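Lmo0794 protein (Listeria monocytogenes, PDB 3EW7) is of unknown function but has an NAD(P)-binding Rossmann fold and may act as an NAD(P)-dependent oxidoreductase. Local coordinates at residues 67-72 / 80-85; 21-26 / 193-198; 126-131 / 157-162. The protein carries 3 engineered substitutions. All coordinates share one frame; numbering follows the deposited sequence.

Interaction 1: residues 67-72 / 80-85; sequences DAYGIS and VTSLDH. Engineered in segment 67-72: Ile71 (natural residue Val).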
loop_
_atom_site.group_PDB
_atom_site.type_symbol
_atom_site.label_atom_id
_atom_site.label_comp_id
_atom_site.label_asym_id
_atom_site.label_seq_id
_atom_site.Cartn_x
_atom_site.Cartn_y
_atom_site.Cartn_z
ATOM N N ASP A 67 0.567 0.919 -1.319
ATOM C CA ASP A 67 -0.261 1.994 -0.805
ATOM C C ASP A 67 -1.075 1.465 0.367
ATOM O O ASP A 67 -2.145 0.871 0.187
ATOM C CB ASP A 67 -1.193 2.548 -1.893
ATOM C CG ASP A 67 -2.048 3.716 -1.394
ATOM O OD1 ASP A 67 -1.824 4.175 -0.251
ATOM O OD2 ASP A 67 -2.937 4.176 -2.146
ATOM N N ALA A 68 -0.537 1.651 1.566
ATOM C CA ALA A 68 -1.216 1.224 2.770
ATOM C C ALA A 68 -1.546 2.509 3.520
ATOM O O ALA A 68 -1.102 2.740 4.650
ATOM C CB ALA A 68 -0.317 0.343 3.586
ATOM N N TYR A 69 -2.317 3.360 2.858
ATOM C CA TYR A 69 -2.720 4.638 3.413
ATOM C C TYR A 69 -3.896 4.466 4.356
ATOM O O TYR A 69 -4.751 3.598 4.151
ATOM C CB TYR A 69 -3.117 5.567 2.278
ATOM C CG TYR A 69 -3.455 6.972 2.702
ATOM C CD1 TYR A 69 -2.452 7.866 3.074
ATOM C CD2 TYR A 69 -4.774 7.435 2.663
ATOM C CE1 TYR A 69 -2.750 9.189 3.384
ATOM C CE2 TYR A 69 -5.082 8.753 2.975
ATOM C CZ TYR A 69 -4.066 9.621 3.329
ATOM O OH TYR A 69 -4.355 10.935 3.603
ATOM N N GLY A 70 -3.940 5.306 5.387
ATOM C CA GLY A 70 -5.031 5.248 6.346
ATOM C C GLY A 70 -4.589 4.876 7.748
ATOM O O GLY A 70 -5.006 3.852 8.280
ATOM N N ILE A 71 -3.747 5.719 8.342
ATOM C CA ILE A 71 -3.227 5.488 9.687
ATOM C C ILE A 71 -4.014 6.257 10.745
ATOM O O ILE A 71 -3.876 5.999 11.943
ATOM C CB ILE A 71 -1.763 5.947 9.790
ATOM C CG1 ILE A 71 -0.936 5.268 8.695
ATOM C CG2 ILE A 71 -1.209 5.633 11.189
ATOM C CD1 ILE A 71 0.427 5.921 8.450
ATOM N N SER A 72 -4.837 7.202 10.298
ATOM C CA SER A 72 -5.608 8.031 11.218
ATOM C C SER A 72 -6.982 8.409 10.666
ATOM O O SER A 72 -7.295 8.142 9.508
ATOM C CB SER A 72 -4.826 9.300 11.525
ATOM O OG SER A 72 -4.835 10.139 10.388
ATOM N N VAL A 80 -9.941 7.911 -1.588
ATOM C CA VAL A 80 -10.205 8.032 -3.009
ATOM C C VAL A 80 -9.396 9.174 -3.618
ATOM O O VAL A 80 -8.877 9.070 -4.729
ATOM C CB VAL A 80 -11.715 8.274 -3.254
ATOM C CG1 VAL A 80 -12.252 9.237 -2.194
ATOM C CG2 VAL A 80 -11.943 8.833 -4.662
ATOM N N THR A 81 -9.274 10.257 -2.870
ATOM C CA THR A 81 -8.549 11.417 -3.354
ATOM C C THR A 81 -7.033 11.232 -3.499
ATOM O O THR A 81 -6.454 11.633 -4.513
ATOM C CB THR A 81 -8.884 12.643 -2.468
ATOM O OG1 THR A 81 -9.906 13.417 -3.109
ATOM C CG2 THR A 81 -7.684 13.507 -2.251
ATOM N N SER A 82 -6.400 10.628 -2.496
ATOM C CA SER A 82 -4.957 10.394 -2.535
ATOM C C SER A 82 -4.585 9.385 -3.615
ATOM O O SER A 82 -3.537 9.496 -4.248
ATOM C CB SER A 82 -4.460 9.895 -1.177
ATOM O OG SER A 82 -5.222 8.790 -0.732
ATOM N N LEU A 83 -5.435 8.389 -3.821
ATOM C CA LEU A 83 -5.146 7.404 -4.842
ATOM C C LEU A 83 -5.219 8.095 -6.195
ATOM O O LEU A 83 -4.395 7.844 -7.077
ATOM C CB LEU A 83 -6.142 6.241 -4.784
ATOM C CG LEU A 83 -5.969 5.158 -5.863
ATOM C CD1 LEU A 83 -4.519 4.675 -5.894
ATOM C CD2 LEU A 83 -6.921 4.000 -5.590
ATOM N N ASP A 84 -6.202 8.976 -6.358
ATOM C CA ASP A 84 -6.344 9.691 -7.613
ATOM C C ASP A 84 -5.030 10.389 -7.928
ATOM O O ASP A 84 -4.575 10.361 -9.074
ATOM C CB ASP A 84 -7.488 10.703 -7.544
ATOM C CG ASP A 84 -8.862 10.054 -7.713
ATOM O OD1 ASP A 84 -8.944 8.849 -8.040
ATOM O OD2 ASP A 84 -9.876 10.760 -7.525
ATOM N N HIS A 85 -4.409 10.994 -6.915
ATOM C CA HIS A 85 -3.137 11.675 -7.112
ATOM C C HIS A 85 -2.078 10.716 -7.655
ATOM O O HIS A 85 -1.387 11.027 -8.623
ATOM C CB HIS A 85 -2.637 12.284 -5.804
ATOM C CG HIS A 85 -1.232 12.800 -5.882
ATOM N ND1 HIS A 85 -0.876 13.881 -6.662
ATOM C CD2 HIS A 85 -0.088 12.364 -5.304
ATOM C CE1 HIS A 85 0.427 14.085 -6.562
ATOM N NE2 HIS A 85 0.929 13.177 -5.744
#
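Ser82 sets its hydroxyl over one face of the Tyr69 ring, on the side of the CD2-CE2 bond, with OG 3.7 Å from Tyr69 CD2. No hydrogen bond crosses the contact. Ser82 OG bonds to the carbonyl oxygen of Lys78, its stronger partner, and also to that of His79. Tucked between backbone N and carbonyl carbon (chi1 52°), the hydroxyl stays close to the preceding helical turn and still offers its flank to the ring. The second meeting is looser: Leu83 CD1 comes within 4.1 Å of Asp67 OD2, so a methyl group passes near one carboxylate oxygen.

Behind these atoms stands a second shell. The other oxygen, Asp67 OD1, takes a weak bond from the backbone N of Tyr69 at 3.3 Å. His79 meets Tyr69 ring edge-to-face and also bonds to its carbonyl oxygen, while Glu75 OE1 receives the amides of Gly70 and Ile71, the latter an engineered residue.

The contact is a buried beta-to-alpha junction of the Rossmann fold. Asp67 ends strand 64-67, pairing through its backbone with Leu99 and Val101 of the adjoining strand, and Leu83 of helix 79-90 packs on Leu98 of that strand and on Gln137 of helix 131-142.

Interaction 2: residues 21-26 / 193-198; sequences KNRGHE and AVLDEI
Leu195 sets its CB over one face of the Arg23 guanidinium, 3.8 Å from the Arg23 CZ carbon and above the centre of that planar group. The two side chains run past each other in opposite directions, so Leu195 CD2 reaches back along the arginine to within 4.0 Å of Arg23 CD. His25 also approaches Leu195 CD2, its ND1 4.2 Å away. One leucine thus touches both arginine and imidazole.

Asp196 approaches differently, crossing Arg23 at about a right angle and meeting the guanidinium at its edge. Arg23 NH2 donates to Asp196 OD1 with an N-H...O angle of 148°, a hydrogen bond and salt bridge together; the modelled separation of these two atoms, 2.5 Å, is very short and its exact value doubtful. The two planes are 54° apart, and a single nitrogen-oxygen pair makes the link. Although the aspartate starts out away from the 21-26 segment, CG is anti to its carbonyl carbon (chi1 -83°), and this brings OD1 back to the arginine.

Arg23 follows directly on helix 11-22, and helix 187-199 supplies its partners here. The guanidinium serves both helices at once, its flat face packed on leucine carbon and its N-H edge on carboxylates. Glu19 bridges to NH1 and Glu199 to NH2, so with Asp196 three carboxylates share one cation.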
loop_
_atom_site.group_PDB
_atom_site.type_symbol
_atom_site.label_atom_id
_atom_site.label_comp_id
_atom_site.label_asym_id
_atom_site.label_seq_id
_atom_site.Cartn_x
_atom_site.Cartn_y
_atom_site.Cartn_z
ATOM N N LYS A 21 10.989 -6.585 4.815
ATOM C CA LYS A 21 12.361 -6.511 5.311
ATOM C C LYS A 21 12.890 -7.910 5.604
ATOM O O LYS A 21 14.018 -8.256 5.236
ATOM C CB LYS A 21 12.392 -5.678 6.597
ATOM C CG LYS A 21 13.763 -5.529 7.254
ATOM C CD LYS A 21 13.617 -5.425 8.784
ATOM C CE LYS A 21 14.945 -5.153 9.506
ATOM N NZ LYS A 21 15.143 -3.698 9.825
ATOM N N ASN A 22 12.060 -8.710 6.267
ATOM C CA ASN A 22 12.426 -10.066 6.643
ATOM C C ASN A 22 12.647 -10.951 5.437
ATOM O O ASN A 22 13.433 -11.894 5.501
ATOM C CB ASN A 22 11.366 -10.685 7.560
ATOM C CG ASN A 22 11.287 -9.995 8.911
ATOM O OD1 ASN A 22 12.296 -9.512 9.438
ATOM N ND2 ASN A 22 10.093 -9.955 9.485
ATOM N N ARG A 23 11.952 -10.675 4.337
ATOM C CA ARG A 23 12.157 -11.493 3.151
ATOM C C ARG A 23 13.379 -11.012 2.367
ATOM O O ARG A 23 13.628 -11.454 1.246
ATOM C CB ARG A 23 10.884 -11.543 2.301
ATOM C CG ARG A 23 10.101 -12.802 2.591
ATOM C CD ARG A 23 8.603 -12.626 2.663
ATOM N NE ARG A 23 7.943 -13.117 1.458
ATOM C CZ ARG A 23 6.762 -13.730 1.434
ATOM N NH1 ARG A 23 6.083 -13.947 2.556
ATOM N NH2 ARG A 23 6.248 -14.108 0.273
ATOM N N GLY A 24 14.141 -10.109 2.987
ATOM C CA GLY A 24 15.372 -9.613 2.401
ATOM C C GLY A 24 15.356 -8.454 1.433
ATOM O O GLY A 24 16.342 -8.246 0.717
ATOM N N HIS A 25 14.273 -7.679 1.413
ATOM C CA HIS A 25 14.167 -6.545 0.490
ATOM C C HIS A 25 14.609 -5.198 1.051
ATOM O O HIS A 25 14.634 -5.016 2.267
ATOM C CB HIS A 25 12.729 -6.411 0.004
ATOM C CG HIS A 25 12.255 -7.585 -0.781
ATOM N ND1 HIS A 25 11.471 -8.578 -0.239
ATOM C CD2 HIS A 25 12.482 -7.941 -2.066
ATOM C CE1 HIS A 25 11.233 -9.496 -1.158
ATOM N NE2 HIS A 25 11.834 -9.131 -2.277
ATOM N N GLU A 26 14.965 -4.265 0.165
ATOM C CA GLU A 26 15.358 -2.923 0.585
ATOM C C GLU A 26 14.056 -2.148 0.730
ATOM O O GLU A 26 13.459 -1.718 -0.260
ATOM C CB GLU A 26 16.237 -2.243 -0.459
ATOM C CG GLU A 26 17.585 -2.888 -0.674
ATOM C CD GLU A 26 18.390 -2.187 -1.761
ATOM O OE1 GLU A 26 19.399 -2.765 -2.229
ATOM O OE2 GLU A 26 18.016 -1.051 -2.144
ATOM N N ALA A 193 0.635 -12.712 2.318
ATOM C CA ALA A 193 -0.053 -12.784 1.044
ATOM C C ALA A 193 0.441 -11.605 0.214
ATOM O O ALA A 193 0.900 -11.788 -0.910
ATOM C CB ALA A 193 -1.565 -12.684 1.250
ATOM N N VAL A 194 0.359 -10.398 0.780
ATOM C CA VAL A 194 0.792 -9.191 0.076
ATOM C C VAL A 194 2.181 -9.385 -0.529
ATOM O O VAL A 194 2.382 -9.187 -1.727
ATOM C CB VAL A 194 0.793 -7.940 1.019
ATOM C CG1 VAL A 194 1.573 -6.798 0.388
ATOM C CG2 VAL A 194 -0.638 -7.474 1.271
ATOM N N LEU A 195 3.148 -9.805 0.271
ATOM C CA LEU A 195 4.483 -10.024 -0.236
ATOM C C LEU A 195 4.609 -11.198 -1.212
ATOM O O LEU A 195 5.560 -11.245 -1.993
ATOM C CB LEU A 195 5.462 -10.173 0.914
ATOM C CG LEU A 195 6.126 -8.812 1.061
ATOM C CD1 LEU A 195 5.503 -8.041 2.202
ATOM C CD2 LEU A 195 7.608 -9.011 1.268
ATOM N N ASP A 196 3.668 -12.139 -1.173
ATOM C CA ASP A 196 3.694 -13.258 -2.106
ATOM C C ASP A 196 3.392 -12.701 -3.500
ATOM O O ASP A 196 4.110 -12.982 -4.464
ATOM C CB ASP A 196 2.637 -14.314 -1.748
ATOM C CG ASP A 196 3.114 -15.278 -0.681
ATOM O OD1 ASP A 196 4.350 -15.437 -0.549
ATOM O OD2 ASP A 196 2.262 -15.880 0.016
ATOM N N GLU A 197 2.324 -11.905 -3.562
ATOM C CA GLU A 197 1.866 -11.276 -4.778
ATOM C C GLU A 197 2.969 -10.348 -5.382
ATOM O O GLU A 197 3.030 -10.190 -6.604
ATOM C CB GLU A 197 0.582 -10.475 -4.513
ATOM C CG GLU A 197 0.021 -9.814 -5.743
ATOM C CD GLU A 197 -0.129 -10.790 -6.893
ATOM O OE1 GLU A 197 -0.293 -12.007 -6.635
ATOM O OE2 GLU A 197 -0.098 -10.340 -8.056
ATOM N N ILE A 198 3.849 -9.787 -4.539
ATOM C CA ILE A 198 4.920 -8.898 -4.970
ATOM C C ILE A 198 6.079 -9.691 -5.611
ATOM O O ILE A 198 6.669 -9.281 -6.641
ATOM C CB ILE A 198 5.446 -8.112 -3.782
ATOM C CG1 ILE A 198 4.449 -7.045 -3.356
ATOM C CG2 ILE A 198 6.774 -7.502 -4.106
ATOM C CD1 ILE A 198 4.872 -6.197 -2.182
#

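Interaction 3: residues 126-131 / 157-162; sequences PYYPTA and AMFEPG
The phenol oxygen of Tyr128 is the polar atom at this contact, yet across it OH meets only carbon, lying 4.1 Å from Phe159 CE2, and no hydrogen bond joins the two segments. They are loops of the Rossmann fold that follow neighbouring parallel strands, 97-101 and 150-154, at the C-terminal edge of the sheet, where related dehydrogenases place their cofactor and substrate. What ties the loops is a pair of rings in which the tyrosine's CE1 comes to the edge of the phenylalanine. The ring planes stand 75° apart with centroids 6.0 Å from each other, an oblique pair.

Tyr128 places its CG between backbone N and carbonyl carbon (chi1 50°), a torsion that carries the ring across to the 157-162 loop. Its own loop braces it, for Pro126 CB sits 3.8 Å above one face, displaced toward the rim. Ala105 touches Tyr128 as well, while the buried Phe159 ring packs against Ile185. The interface is small, with 93 Å² buried in all. At its centre Tyr128 CE1 lies near the plane of the phenylalanine ring, 3.5 Å from Phe159 CE2.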
loop_
_atom_site.group_PDB
_atom_site.type_symbol
_atom_site.label_atom_id
_atom_site.label_comp_id
_atom_site.label_asym_id
_atom_site.label_seq_id
_atom_site.Cartn_x
_atom_site.Cartn_y
_atom_site.Cartn_z
ATOM N N PRO A 126 -11.252 1.612 12.236
ATOM C CA PRO A 126 -10.588 1.085 11.036
ATOM C C PRO A 126 -10.254 2.252 10.108
ATOM O O PRO A 126 -11.144 2.843 9.495
ATOM C CB PRO A 126 -11.644 0.154 10.446
ATOM C CG PRO A 126 -12.920 0.886 10.754
ATOM C CD PRO A 126 -12.706 1.357 12.185
ATOM N N TYR A 127 -8.973 2.581 10.002
ATOM C CA TYR A 127 -8.573 3.712 9.179
ATOM C C TYR A 127 -8.297 3.434 7.708
ATOM O O TYR A 127 -7.905 4.334 6.976
ATOM C CB TYR A 127 -7.376 4.411 9.819
ATOM C CG TYR A 127 -7.651 4.826 11.237
ATOM C CD1 TYR A 127 -8.877 5.396 11.586
ATOM C CD2 TYR A 127 -6.701 4.638 12.237
ATOM C CE1 TYR A 127 -9.154 5.765 12.897
ATOM C CE2 TYR A 127 -6.961 5.008 13.558
ATOM C CZ TYR A 127 -8.190 5.568 13.883
ATOM O OH TYR A 127 -8.462 5.925 15.190
ATOM N N TYR A 128 -8.503 2.196 7.275
ATOM C CA TYR A 128 -8.287 1.859 5.878
ATOM C C TYR A 128 -9.546 2.226 5.100
ATOM O O TYR A 128 -10.551 2.614 5.692
ATOM C CB TYR A 128 -7.944 0.373 5.729
ATOM C CG TYR A 128 -8.877 -0.577 6.438
ATOM C CD1 TYR A 128 -8.390 -1.483 7.385
ATOM C CD2 TYR A 128 -10.243 -0.597 6.149
ATOM C CE1 TYR A 128 -9.245 -2.392 8.028
ATOM C CE2 TYR A 128 -11.107 -1.501 6.787
ATOM C CZ TYR A 128 -10.603 -2.396 7.725
ATOM O OH TYR A 128 -11.458 -3.287 8.342
ATOM N N PRO A 129 -9.512 2.110 3.763
ATOM C CA PRO A 129 -10.658 2.448 2.916
ATOM C C PRO A 129 -11.984 1.862 3.368
ATOM O O PRO A 129 -12.042 0.710 3.789
ATOM C CB PRO A 129 -10.242 1.913 1.547
ATOM C CG PRO A 129 -8.771 2.019 1.579
ATOM C CD PRO A 129 -8.441 1.510 2.950
ATOM N N THR A 130 -13.046 2.660 3.269
ATOM C CA THR A 130 -14.373 2.188 3.640
ATOM C C THR A 130 -14.922 1.360 2.483
ATOM O O THR A 130 -14.266 1.205 1.460
ATOM C CB THR A 130 -15.350 3.352 3.931
ATOM O OG1 THR A 130 -16.526 2.827 4.557
ATOM C CG2 THR A 130 -15.769 4.050 2.649
ATOM N N ALA A 131 -16.130 0.837 2.646
ATOM C CA ALA A 131 -16.752 0.016 1.617
ATOM C C ALA A 131 -16.999 0.775 0.318
ATOM O O ALA A 131 -16.696 0.280 -0.767
ATOM C CB ALA A 131 -18.055 -0.557 2.141
ATOM N N ALA A 157 -10.819 -12.584 5.360
ATOM C CA ALA A 157 -11.882 -12.523 6.363
ATOM C C ALA A 157 -12.092 -11.290 7.262
ATOM O O ALA A 157 -13.031 -10.526 7.054
ATOM C CB ALA A 157 -11.794 -13.766 7.242
HETATM N N MSE A 158 -11.245 -11.143 8.284
HETATM C CA MSE A 158 -11.353 -10.017 9.225
HETATM C C MSE A 158 -10.243 -10.025 10.276
HETATM O O MSE A 158 -9.871 -11.083 10.803
HETATM C CB MSE A 158 -12.700 -10.056 9.958
HETATM C CG MSE A 158 -12.997 -8.820 10.816
HETATM SE SE MSE A 158 -13.631 -7.287 9.767
HETATM C CE MSE A 158 -15.558 -7.593 10.003
ATOM N N PHE A 159 -9.727 -8.840 10.595
ATOM C CA PHE A 159 -8.694 -8.717 11.615
ATOM C C PHE A 159 -9.264 -8.061 12.864
ATOM O O PHE A 159 -10.171 -7.223 12.790
ATOM C CB PHE A 159 -7.504 -7.843 11.162
ATOM C CG PHE A 159 -7.570 -7.373 9.732
ATOM C CD1 PHE A 159 -7.009 -8.134 8.711
ATOM C CD2 PHE A 159 -8.139 -6.142 9.413
ATOM C CE1 PHE A 159 -7.006 -7.673 7.397
ATOM C CE2 PHE A 159 -8.143 -5.673 8.097
ATOM C CZ PHE A 159 -7.572 -6.441 7.091
ATOM N N GLU A 160 -8.734 -8.467 14.009
ATOM C CA GLU A 160 -9.110 -7.875 15.285
ATOM C C GLU A 160 -7.787 -7.699 16.015
ATOM O O GLU A 160 -7.004 -8.648 16.135
ATOM C CB GLU A 160 -10.068 -8.764 16.088
ATOM C CG GLU A 160 -11.536 -8.586 15.691
ATOM C CD GLU A 160 -12.485 -8.824 16.851
ATOM O OE1 GLU A 160 -12.211 -9.748 17.650
ATOM O OE2 GLU A 160 -13.506 -8.100 16.962
ATOM N N PRO A 161 -7.509 -6.468 16.485
ATOM C CA PRO A 161 -6.282 -6.098 17.206
ATOM C C PRO A 161 -5.768 -7.164 18.183
ATOM O O PRO A 161 -6.488 -7.593 19.094
ATOM C CB PRO A 161 -6.675 -4.794 17.898
ATOM C CG PRO A 161 -7.627 -4.178 16.902
ATOM C CD PRO A 161 -8.483 -5.359 16.505
ATOM N N GLY A 162 -4.521 -7.588 17.982
ATOM C CA GLY A 162 -3.926 -8.598 18.843
ATOM C C GLY A 162 -2.890 -8.030 19.793
ATOM O O GLY A 162 -1.846 -7.527 19.369
#

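In the fold
From the N terminus, residues 21-26, at the end of helix 11-22 and just beyond it, open the longest loop, which interaction 2 closes only at 193-198 by joining helices 11-22 and 187-199. Both other contacts lie within that span. Interaction 1 closes a tight connection between strand 64-67 and helix 79-90; only afterwards does interaction 3 begin, linking the loops beyond strands 97-101 and 150-154. The two inner contacts are thus in series, and none cross. In space interactions 1 and 3 touch, Tyr127 packing against Gly70, Ile71 and Ser72, whereas interaction 2 lies about 21 Å from each, centre to centre.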